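Local structure of protein Bug27 (Bordetella pertussis, 2QPQ) at residues P141-G146 / M157-Y162; L57-A62 / K91-V96; K245-I250 / T270-P275. The protein probably binds a small solute in the periplasm and hands it to a membrane transporter, as a Venus-flytrap receptor of the Bug family. One frame throughout, in Å; residues are numbered along the deposited sequence.

Contact 1: residues P141-G146 / M157-Y162; sequences PQHLAG and MVHVPY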
loop_
_atom_site.group_PDB
_atom_site.type_symbol
_atom_site.label_atom_id
_atom_site.label_comp_id
_atom_site.label_asym_id
_atom_site.label_seq_id
_atom_site.Cartn_x
_atom_site.Cartn_y
_atom_site.Cartn_z
ATOM N N PRO A 141 -1.261 2.577 -5.137
ATOM C CA PRO A 141 -0.573 3.675 -4.499
ATOM C C PRO A 141 0.764 3.989 -5.220
ATOM O O PRO A 141 1.210 5.137 -5.221
ATOM C CB PRO A 141 -0.292 3.113 -3.089
ATOM C CG PRO A 141 -1.461 2.170 -2.859
ATOM C CD PRO A 141 -1.562 1.489 -4.190
ATOM N N GLN A 142 1.363 2.985 -5.846
ATOM C CA GLN A 142 2.660 3.159 -6.564
ATOM C C GLN A 142 2.418 3.982 -7.823
ATOM O O GLN A 142 3.098 4.981 -8.084
ATOM C CB GLN A 142 3.288 1.783 -6.886
ATOM C CG GLN A 142 3.849 1.116 -5.632
ATOM C CD GLN A 142 2.751 0.646 -4.668
ATOM O OE1 GLN A 142 1.742 0.138 -5.101
ATOM N NE2 GLN A 142 2.947 0.860 -3.344
ATOM N N HIS A 143 1.399 3.590 -8.581
ATOM C CA HIS A 143 0.921 4.434 -9.691
ATOM C C HIS A 143 0.659 5.871 -9.209
ATOM O O HIS A 143 1.173 6.831 -9.773
ATOM C CB HIS A 143 -0.330 3.797 -10.297
ATOM C CG HIS A 143 -0.982 4.608 -11.374
ATOM N ND1 HIS A 143 -2.237 4.308 -11.875
ATOM C CD2 HIS A 143 -0.564 5.706 -12.040
ATOM C CE1 HIS A 143 -2.554 5.187 -12.805
ATOM N NE2 HIS A 143 -1.551 6.042 -12.929
ATOM N N LEU A 144 -0.122 6.029 -8.149
ATOM C CA LEU A 144 -0.430 7.371 -7.675
ATOM C C LEU A 144 0.796 8.159 -7.161
ATOM O O LEU A 144 0.829 9.377 -7.297
ATOM C CB LEU A 144 -1.534 7.333 -6.614
ATOM C CG LEU A 144 -2.948 6.914 -7.060
ATOM C CD1 LEU A 144 -3.975 7.379 -6.021
ATOM C CD2 LEU A 144 -3.317 7.369 -8.451
ATOM N N ALA A 145 1.799 7.469 -6.600
ATOM C CA ALA A 145 3.040 8.135 -6.197
ATOM C C ALA A 145 3.706 8.836 -7.402
ATOM O O ALA A 145 4.149 9.998 -7.295
ATOM C CB ALA A 145 4.009 7.180 -5.485
ATOM N N GLY A 146 3.696 8.185 -8.560
ATOM C CA GLY A 146 4.314 8.787 -9.791
ATOM C C GLY A 146 3.445 9.930 -10.299
ATOM O O GLY A 146 3.943 10.972 -10.747
ATOM N N MET A 157 6.056 12.427 -16.640
ATOM C CA MET A 157 6.410 11.013 -16.722
ATOM C C MET A 157 5.175 10.242 -17.157
ATOM O O MET A 157 4.066 10.580 -16.734
ATOM C CB MET A 157 6.858 10.458 -15.372
ATOM C CG MET A 157 8.072 11.162 -14.780
ATOM S SD MET A 157 8.462 10.410 -13.186
ATOM C CE MET A 157 6.934 10.594 -12.278
ATOM N N VAL A 158 5.393 9.197 -17.955
ATOM C CA VAL A 158 4.312 8.395 -18.511
ATOM C C VAL A 158 4.223 7.050 -17.788
ATOM O O VAL A 158 5.183 6.282 -17.774
ATOM C CB VAL A 158 4.518 8.152 -20.021
ATOM C CG1 VAL A 158 3.472 7.094 -20.567
ATOM C CG2 VAL A 158 4.435 9.478 -20.775
ATOM N N HIS A 159 3.054 6.770 -17.219
ATOM C CA HIS A 159 2.871 5.561 -16.403
ATOM C C HIS A 159 2.714 4.329 -17.276
ATOM O O HIS A 159 1.908 4.304 -18.240
ATOM C CB HIS A 159 1.655 5.753 -15.493
ATOM C CG HIS A 159 1.172 4.508 -14.820
ATOM N ND1 HIS A 159 1.966 3.722 -14.008
ATOM C CD2 HIS A 159 -0.052 3.931 -14.816
ATOM C CE1 HIS A 159 1.246 2.715 -13.529
ATOM N NE2 HIS A 159 0.023 2.823 -14.008
ATOM N N VAL A 160 3.485 3.302 -16.945
ATOM C CA VAL A 160 3.329 2.026 -17.610
ATOM C C VAL A 160 3.016 1.001 -16.498
ATOM O O VAL A 160 3.858 0.751 -15.607
ATOM C CB VAL A 160 4.619 1.644 -18.413
ATOM C CG1 VAL A 160 4.483 0.211 -18.989
ATOM C CG2 VAL A 160 4.972 2.708 -19.544
ATOM N N PRO A 161 1.784 0.456 -16.488
ATOM C CA PRO A 161 1.433 -0.407 -15.381
ATOM C C PRO A 161 1.950 -1.827 -15.580
ATOM O O PRO A 161 1.995 -2.314 -16.713
ATOM C CB PRO A 161 -0.096 -0.391 -15.395
ATOM C CG PRO A 161 -0.427 -0.242 -16.896
ATOM C CD PRO A 161 0.649 0.665 -17.420
ATOM N N TYR A 162 2.277 -2.475 -14.461
ATOM C CA TYR A 162 2.585 -3.899 -14.441
ATOM C C TYR A 162 1.605 -4.651 -13.548
ATOM O O TYR A 162 0.970 -4.078 -12.672
ATOM C CB TYR A 162 4.029 -4.126 -13.921
ATOM C CG TYR A 162 5.059 -3.699 -14.967
ATOM C CD1 TYR A 162 5.650 -4.623 -15.790
ATOM C CD2 TYR A 162 5.390 -2.349 -15.139
ATOM C CE1 TYR A 162 6.593 -4.236 -16.758
ATOM C CE2 TYR A 162 6.322 -1.944 -16.123
ATOM C CZ TYR A 162 6.894 -2.899 -16.922
ATOM O OH TYR A 162 7.772 -2.531 -17.905
#
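His143 and His159 lay their imidazole rings face to face across a beta-alpha-beta unit, made by strand 132-135, helix 141-153 and strand 158-161, the two strands running parallel. The evidence for a true stack is geometric: the ring centroids are 3.6 Å apart and the planes differ by 11°, so each ring covers the centre of the other. Both residues project CG anti to the backbone N (chi1 176° for His143 and 168° for His159), and the two side chains meet at about a right angle although the rings at their ends are nearly parallel. The stack is the tight part of the contact, with His143 CD2 only 3.3 Å above the plane of the His159 ring; the base of the strand side chain is looser, His159 CB lying 4.1 Å from His143 CD2. Rotation of the His143 ring is fixed by a hydrogen bond between its ND1 and the backbone N of Gly139, just ahead of the helix. On its other face the His159 ring has the backbone N of Pro161, 3.7 Å above the plane and offset toward the rim. Tyr133 also meets the His159 ring, at a moderate tilt. Burial falls off from helix to strand: His143 is buried, His159 only partly, and Val158 and Pro161 are exposed. The backbones of Val158 and Val160 bond to strand 132-135. The disulfide Cys136-Cys165 ties together the regions that follow the two parallel strands. A second, smaller touch lies one helical turn along, at Gly146, whose carbonyl is met by Met157. The Met157 chain, bent at its last torsion, brings its terminal methyl CE to 3.4 Å from Gly146 O.

Contact 2: residues L57-A62 / K91-V96; sequences LVADRA and KDFAAV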
loop_
_atom_site.group_PDB
_atom_site.type_symbol
_atom_site.label_atom_id
_atom_site.label_comp_id
_atom_site.label_asym_id
_atom_site.label_seq_id
_atom_site.Cartn_x
_atom_site.Cartn_y
_atom_site.Cartn_z
ATOM N N LEU A 57 -17.958 -8.211 -0.348
ATOM C CA LEU A 57 -18.238 -9.401 0.413
ATOM C C LEU A 57 -18.300 -9.064 1.914
ATOM O O LEU A 57 -19.289 -9.365 2.584
ATOM C CB LEU A 57 -17.162 -10.458 0.142
ATOM C CG LEU A 57 -17.293 -11.827 0.816
ATOM C CD1 LEU A 57 -18.580 -12.510 0.335
ATOM C CD2 LEU A 57 -16.110 -12.716 0.507
ATOM N N VAL A 58 -17.237 -8.457 2.445
ATOM C CA VAL A 58 -17.244 -8.086 3.848
ATOM C C VAL A 58 -18.320 -7.065 4.217
ATOM O O VAL A 58 -18.887 -7.178 5.290
ATOM C CB VAL A 58 -15.828 -7.646 4.335
ATOM C CG1 VAL A 58 -15.831 -7.245 5.823
ATOM C CG2 VAL A 58 -14.862 -8.826 4.131
ATOM N N ALA A 59 -18.551 -6.046 3.379
ATOM C CA ALA A 59 -19.639 -5.052 3.592
ATOM C C ALA A 59 -20.977 -5.733 3.889
ATOM O O ALA A 59 -21.834 -5.163 4.583
ATOM C CB ALA A 59 -19.775 -4.149 2.378
ATOM N N ASP A 60 -21.169 -6.928 3.329
ATOM C CA ASP A 60 -22.452 -7.636 3.445
ATOM C C ASP A 60 -22.482 -8.656 4.564
ATOM O O ASP A 60 -23.509 -9.298 4.780
ATOM C CB ASP A 60 -22.749 -8.345 2.110
ATOM C CG ASP A 60 -23.287 -7.392 1.051
ATOM O OD1 ASP A 60 -23.691 -6.252 1.372
ATOM O OD2 ASP A 60 -23.339 -7.791 -0.121
ATOM N N ARG A 61 -21.363 -8.855 5.252
ATOM C CA ARG A 61 -21.328 -9.774 6.396
ATOM C C ARG A 61 -21.845 -9.115 7.676
ATOM O O ARG A 61 -21.888 -7.870 7.770
ATOM C CB ARG A 61 -19.888 -10.266 6.657
ATOM C CG ARG A 61 -19.310 -11.164 5.565
ATOM C CD ARG A 61 -19.854 -12.623 5.626
ATOM N NE ARG A 61 -19.205 -13.433 4.581
ATOM C CZ ARG A 61 -18.011 -14.035 4.692
ATOM N NH1 ARG A 61 -17.309 -13.983 5.821
ATOM N NH2 ARG A 61 -17.536 -14.750 3.660
ATOM N N ALA A 62 -22.226 -9.963 8.646
ATOM C CA ALA A 62 -22.700 -9.525 9.941
ATOM C C ALA A 62 -21.616 -8.674 10.611
ATOM O O ALA A 62 -20.426 -8.935 10.449
ATOM C CB ALA A 62 -23.057 -10.734 10.842
ATOM N N LYS A 91 -19.009 4.493 4.985
ATOM C CA LYS A 91 -20.015 4.024 5.940
ATOM C C LYS A 91 -20.040 2.509 6.121
ATOM O O LYS A 91 -20.379 2.010 7.230
ATOM C CB LYS A 91 -21.408 4.476 5.524
ATOM C CG LYS A 91 -22.515 4.082 6.543
ATOM C CD LYS A 91 -22.530 5.038 7.758
ATOM C CE LYS A 91 -23.592 4.611 8.749
ATOM N NZ LYS A 91 -23.136 4.897 10.152
ATOM N N ASP A 92 -19.679 1.786 5.062
ATOM C CA ASP A 92 -19.896 0.336 5.080
ATOM C C ASP A 92 -18.773 -0.480 5.748
ATOM O O ASP A 92 -18.815 -1.705 5.752
ATOM C CB ASP A 92 -20.188 -0.207 3.682
ATOM C CG ASP A 92 -21.535 0.246 3.148
ATOM O OD1 ASP A 92 -22.383 0.723 3.941
ATOM O OD2 ASP A 92 -21.731 0.132 1.920
ATOM N N PHE A 93 -17.762 0.218 6.239
ATOM C CA PHE A 93 -16.589 -0.365 6.870
ATOM C C PHE A 93 -16.191 0.463 8.081
ATOM O O PHE A 93 -16.382 1.692 8.089
ATOM C CB PHE A 93 -15.412 -0.423 5.874
ATOM C CG PHE A 93 -15.736 -1.178 4.611
ATOM C CD1 PHE A 93 -15.598 -2.567 4.552
ATOM C CD2 PHE A 93 -16.225 -0.512 3.496
ATOM C CE1 PHE A 93 -15.945 -3.268 3.379
ATOM C CE2 PHE A 93 -16.560 -1.219 2.335
ATOM C CZ PHE A 93 -16.413 -2.579 2.300
ATOM N N ALA A 94 -15.610 -0.217 9.073
ATOM C CA ALA A 94 -15.094 0.405 10.283
ATOM C C ALA A 94 -13.702 -0.175 10.514
ATOM O O ALA A 94 -13.468 -1.394 10.416
ATOM C CB ALA A 94 -15.987 0.087 11.467
ATOM N N ALA A 95 -12.784 0.705 10.843
ATOM C CA ALA A 95 -11.387 0.314 10.992
ATOM C C ALA A 95 -11.126 -0.382 12.309
ATOM O O ALA A 95 -11.742 -0.061 13.331
ATOM C CB ALA A 95 -10.503 1.562 10.892
ATOM N N VAL A 96 -10.211 -1.344 12.289
ATOM C CA VAL A 96 -9.787 -2.049 13.503
ATOM C C VAL A 96 -8.359 -1.696 13.863
ATOM O O VAL A 96 -8.070 -1.194 14.982
ATOM C CB VAL A 96 -9.892 -3.574 13.321
ATOM C CG1 VAL A 96 -9.329 -4.295 14.564
ATOM C CG2 VAL A 96 -11.393 -3.927 13.089
HETATM O O HOH W 1 -21.397 -3.028 6.147
#
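Phe93 reaches from the start of strand 93-109 to the last turn of helix 52-59, meeting Val58 and Ala59. Its CB leaves the strand with CG anti to the carbonyl carbon (chi1 -56°), a choice that carries the ring toward the helix although the bond to CB does not itself aim there. Along the ring, CE1 is the first atom to meet the helix: it lies 3.8 Å from Ala59 N, and Val58 CB stands at the ring edge near its plane, 4.5 Å from CE1. At the tip, CZ touches Ala59 CB at 3.7 Å, an oblique approach. Phe75 and Phe87 meet the same ring edge-to-face, so the tip enters an apolar cluster. Beside it, Asp92 CB approaches Ala59 CB at 4.2 Å, while the Asp92 carboxylate turns to the backbone N of Asp88. The backbones are joined by one water, which donates to Ala59 O at 2.7 Å and to Asp92 O at 2.9 Å; no direct hydrogen bond crosses. Phe93 thus packs the end of helix 52-59 against a strand paired with strand 227-235, part of the helix-on-sheet layering of an alpha/beta lobe, consistent with the type II periplasmic binding protein fold.

Contact 3: residues K245-I250 / T270-P275; sequences KLYDGI and TASDGP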
loop_
_atom_site.group_PDB
_atom_site.type_symbol
_atom_site.label_atom_id
_atom_site.label_comp_id
_atom_site.label_asym_id
_atom_site.label_seq_id
_atom_site.Cartn_x
_atom_site.Cartn_y
_atom_site.Cartn_z
ATOM N N LYS A 245 -11.799 -5.393 20.852
ATOM C CA LYS A 245 -11.416 -6.786 21.128
ATOM C C LYS A 245 -10.498 -7.361 20.042
ATOM O O LYS A 245 -9.456 -7.973 20.335
ATOM C CB LYS A 245 -12.667 -7.648 21.337
ATOM C CG LYS A 245 -13.240 -7.390 22.725
ATOM C CD LYS A 245 -14.544 -8.137 23.058
ATOM C CE LYS A 245 -15.767 -7.589 22.290
ATOM N NZ LYS A 245 -16.647 -8.722 21.906
ATOM N N LEU A 246 -10.880 -7.129 18.788
ATOM C CA LEU A 246 -10.037 -7.471 17.661
ATOM C C LEU A 246 -8.709 -6.721 17.654
ATOM O O LEU A 246 -7.653 -7.357 17.502
ATOM C CB LEU A 246 -10.790 -7.243 16.354
ATOM C CG LEU A 246 -11.875 -8.293 16.034
ATOM C CD1 LEU A 246 -12.692 -7.736 14.895
ATOM C CD2 LEU A 246 -11.268 -9.643 15.633
ATOM N N TYR A 247 -8.764 -5.397 17.818
ATOM C CA TYR A 247 -7.603 -4.566 17.957
ATOM C C TYR A 247 -6.646 -5.141 18.992
ATOM O O TYR A 247 -5.471 -5.284 18.692
ATOM C CB TYR A 247 -7.918 -3.066 18.255
ATOM C CG TYR A 247 -6.598 -2.320 18.499
ATOM C CD1 TYR A 247 -5.901 -1.718 17.437
ATOM C CD2 TYR A 247 -6.020 -2.287 19.769
ATOM C CE1 TYR A 247 -4.666 -1.097 17.649
ATOM C CE2 TYR A 247 -4.793 -1.697 19.978
ATOM C CZ TYR A 247 -4.123 -1.110 18.916
ATOM O OH TYR A 247 -2.901 -0.538 19.125
ATOM N N ASP A 248 -7.151 -5.487 20.184
ATOM C CA ASP A 248 -6.285 -5.887 21.308
ATOM C C ASP A 248 -5.507 -7.163 20.900
ATOM O O ASP A 248 -4.279 -7.257 21.047
ATOM C CB ASP A 248 -7.136 -6.083 22.603
ATOM C CG ASP A 248 -7.572 -4.763 23.237
ATOM O OD1 ASP A 248 -7.087 -3.685 22.790
ATOM O OD2 ASP A 248 -8.414 -4.785 24.195
ATOM N N GLY A 249 -6.228 -8.108 20.307
ATOM C CA GLY A 249 -5.661 -9.386 19.905
ATOM C C GLY A 249 -4.602 -9.227 18.832
ATOM O O GLY A 249 -3.498 -9.798 18.936
ATOM N N ILE A 250 -4.919 -8.431 17.818
ATOM C CA ILE A 250 -3.999 -8.224 16.703
ATOM C C ILE A 250 -2.774 -7.422 17.139
ATOM O O ILE A 250 -1.678 -7.714 16.705
ATOM C CB ILE A 250 -4.703 -7.578 15.473
ATOM C CG1 ILE A 250 -5.844 -8.506 14.963
ATOM C CG2 ILE A 250 -3.725 -7.361 14.354
ATOM C CD1 ILE A 250 -6.943 -7.842 14.186
ATOM N N THR A 270 6.506 -0.902 11.331
ATOM C CA THR A 270 5.380 -1.450 12.082
ATOM C C THR A 270 4.531 -0.292 12.621
ATOM O O THR A 270 5.027 0.839 12.830
ATOM C CB THR A 270 5.853 -2.406 13.194
ATOM O OG1 THR A 270 6.847 -1.728 13.969
ATOM C CG2 THR A 270 6.515 -3.641 12.518
ATOM N N ALA A 271 3.235 -0.562 12.763
ATOM C CA ALA A 271 2.281 0.452 13.200
ATOM C C ALA A 271 1.266 -0.262 14.088
ATOM O O ALA A 271 1.255 -1.488 14.133
ATOM C CB ALA A 271 1.589 1.096 12.010
ATOM N N SER A 272 0.460 0.489 14.827
ATOM C CA SER A 272 -0.608 -0.130 15.628
ATOM C C SER A 272 -1.658 0.912 15.851
ATOM O O SER A 272 -2.185 1.060 16.968
ATOM C CB SER A 272 -0.084 -0.625 17.006
ATOM O OG SER A 272 0.515 0.504 17.651
ATOM N N ASP A 273 -1.977 1.659 14.796
ATOM C CA ASP A 273 -3.007 2.681 14.922
ATOM C C ASP A 273 -4.316 1.961 15.143
ATOM O O ASP A 273 -4.629 0.973 14.453
ATOM C CB ASP A 273 -3.059 3.540 13.662
ATOM C CG ASP A 273 -1.695 4.057 13.272
ATOM O OD1 ASP A 273 -1.061 4.722 14.107
ATOM O OD2 ASP A 273 -1.218 3.727 12.178
ATOM N N GLY A 274 -5.087 2.467 16.103
ATOM C CA GLY A 274 -6.325 1.792 16.522
ATOM C C GLY A 274 -7.557 2.185 15.731
ATOM O O GLY A 274 -7.464 2.928 14.733
ATOM N N PRO A 275 -8.737 1.690 16.171
ATOM C CA PRO A 275 -9.998 1.902 15.463
ATOM C C PRO A 275 -10.242 3.354 15.030
ATOM O O PRO A 275 -10.420 3.629 13.822
ATOM C CB PRO A 275 -11.035 1.383 16.464
ATOM C CG PRO A 275 -10.284 0.226 17.139
ATOM C CD PRO A 275 -8.924 0.807 17.354
#
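Tyr247 carries this contact, lying across the turn where strand 269-273 gives way to helix 275-296. Its CG is anti to the backbone N (chi1 175°), which swings the ring off helix 240-254 toward Ser272, Gly274 and Pro275. From CD1 to OH, one side of the ring runs along the turn from Pro275 and Gly274 to Ser272. CD1 lies 3.9 Å from Pro275 CD, and the Tyr247 and Pro275 side chains cross at about a right angle. Next, CE1 is 3.5 Å from Gly274 CA, an approach neither squarely over the face nor at the edge. At the end, the phenol OH donates a hydrogen bond of 2.8 Å to Ser272 O. The acceptor sits at the ring edge, near its plane. Seen from the carbonyl, the C=O...donor angle is 138° and the donor is tilted 22° from the carbonyl plane, so the hydroxyl approaches the oxygen off the C=O direction and somewhat out of that plane. The Ser272 side chain has OG between the backbone N and the carbonyl carbon, which leaves CB as its nearer atom to Tyr247 OH, at 3.5 Å; Ser272 is also exposed, marking the outer limit of the contact. Asp273 points the other way and bonds Asn98 through OD2. Tyr247 also packs on Ile97 of strand 93-109, and Pro275 touches Met240 and Arg243. The tyrosine thus docks a strand-to-helix turn, with Gly274 as N-cap and Pro275 opening the next helix, on helix 240-254 within the alpha/beta fold of a periplasmic binding protein.

In the fold
Along the chain the contacts come in the order 2, 1, 3, and all reach one branched mixed sheet. Contacts 2 and 3 are neighbours, with centres 17 Å apart: their strands 93-109 and 269-273 pair antiparallel, and Val96 O lies 3.2 Å from Pro275 CD and 3.3 Å from Tyr247 CD1. Contact 1 stands apart, its centre 29 Å from contact 2 and 31 Å from contact 3, on the opposite side of the chain's centre from contact 3. The grouping is consistent with the two lobes of a Venus flytrap: chain segments from before and after contact 1 build one lobe, while the long strands 93-109 and 227-235 probably connect it to the other.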